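Local structure of triacylglycerol lipase (Clostridium botulinum, 5AH1) at residues E134-A137 and Y138-G142. The protein hydrolyses synthetic polyesters and probably triacylglycerols, as a zinc-binding esterase of the alpha/beta-hydrolase superfamily. Sequence-based numbering, arbitrary orientation.
Sequences ELYA and YIVGG
V140 sets its CG2 methyl over one face of the Y136 ring, one turn earlier in the same helix. CG2 lies 4.1 Å from the ring centroid and 22° off the normal, which qualifies as a CH-pi contact; displacement toward the rim makes Y136 CE1 its nearest ring atom, at 3.8 Å. Y136 CG is anti to the backbone N, beside the carbonyl carbon (chi1 173°), which carries the ring outward from the helix to where V140 CG2 lies. L135 and I139 repeat the i to i+4 spacing in aliphatic form and cross at a slant: their CD1 methyls are 3.9 Å apart, and I139 CG1 is 3.3 Å from L135 O. The same pairs are joined by backbone bonds, L135 O to I139 N and the nearly straight Y136 O to V140 N. The last, G141 N to A137 O (2.7 Å), is bent to 138° where the helix ends; G141 is the first residue to leave helical phi/psi, with positive phi. L135 and Y136 pack against helix 183-197, whose start overlaps a probable nucleophile elbow, whereas Y138 meets the Y163 ring obliquely. Beyond G141 the chain enters strand 142-145, whose V144 contacts A137, and G142 bonds through its backbone to Y163 of the antiparallel partner, strand 159-163.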
# COMPACT_ATOMS: atom_id res chain seq x y z
N GLU A 134 9.89 -7.56 -6.30
CA GLU A 134 10.83 -6.55 -5.83
C GLU A 134 10.97 -6.61 -4.31
O GLU A 134 12.08 -6.49 -3.78
CB GLU A 134 10.38 -5.17 -6.30
CG GLU A 134 10.46 -5.05 -7.82
CD GLU A 134 9.58 -3.96 -8.40
OE1 GLU A 134 8.97 -3.19 -7.64
OE2 GLU A 134 9.52 -3.87 -9.64
N LEU A 135 9.86 -6.79 -3.60
CA LEU A 135 9.87 -6.89 -2.15
C LEU A 135 10.69 -8.09 -1.65
O LEU A 135 11.49 -7.98 -0.71
CB LEU A 135 8.44 -6.97 -1.63
CG LEU A 135 8.26 -7.06 -0.12
CD1 LEU A 135 8.95 -5.92 0.59
CD2 LEU A 135 6.77 -7.08 0.20
N TYR A 136 10.51 -9.23 -2.31
CA TYR A 136 11.32 -10.41 -2.04
C TYR A 136 12.82 -10.09 -2.12
O TYR A 136 13.57 -10.34 -1.17
CB TYR A 136 10.93 -11.55 -2.99
CG TYR A 136 11.82 -12.75 -2.89
CD1 TYR A 136 11.63 -13.72 -1.92
CD2 TYR A 136 12.87 -12.92 -3.78
CE1 TYR A 136 12.47 -14.81 -1.83
CE2 TYR A 136 13.72 -14.00 -3.69
CZ TYR A 136 13.52 -14.94 -2.70
OH TYR A 136 14.35 -16.03 -2.63
N ALA A 137 13.25 -9.50 -3.22
CA ALA A 137 14.66 -9.17 -3.39
C ALA A 137 15.12 -8.10 -2.42
O ALA A 137 16.27 -8.14 -1.96
CB ALA A 137 14.92 -8.74 -4.81
N TYR A 138 14.25 -7.15 -2.11
CA TYR A 138 14.61 -6.07 -1.20
C TYR A 138 14.92 -6.62 0.19
O TYR A 138 15.80 -6.11 0.89
CB TYR A 138 13.49 -5.02 -1.10
CG TYR A 138 14.01 -3.69 -0.64
CD1 TYR A 138 14.16 -3.42 0.71
CD2 TYR A 138 14.45 -2.74 -1.54
CE1 TYR A 138 14.68 -2.22 1.15
CE2 TYR A 138 14.99 -1.54 -1.11
CZ TYR A 138 15.10 -1.29 0.24
OH TYR A 138 15.65 -0.11 0.67
N ILE A 139 14.20 -7.67 0.57
CA ILE A 139 14.40 -8.30 1.88
C ILE A 139 15.59 -9.25 1.90
O ILE A 139 16.47 -9.13 2.76
CB ILE A 139 13.10 -9.05 2.32
CG1 ILE A 139 11.96 -8.05 2.55
CG2 ILE A 139 13.34 -9.85 3.59
CD1 ILE A 139 10.59 -8.70 2.72
N VAL A 140 15.60 -10.20 0.97
CA VAL A 140 16.60 -11.25 0.90
C VAL A 140 17.95 -10.76 0.36
O VAL A 140 19.02 -11.23 0.77
CB VAL A 140 16.07 -12.42 0.03
CG1 VAL A 140 17.12 -13.50 -0.14
CG2 VAL A 140 14.80 -13.00 0.63
N GLY A 141 17.89 -9.79 -0.54
CA GLY A 141 19.05 -9.34 -1.29
C GLY A 141 19.09 -10.02 -2.64
O GLY A 141 18.60 -11.13 -2.81
N GLY A 142 19.70 -9.36 -3.61
CA GLY A 142 19.89 -9.92 -4.93
C GLY A 142 19.14 -9.16 -5.99
O GLY A 142 18.65 -8.05 -5.78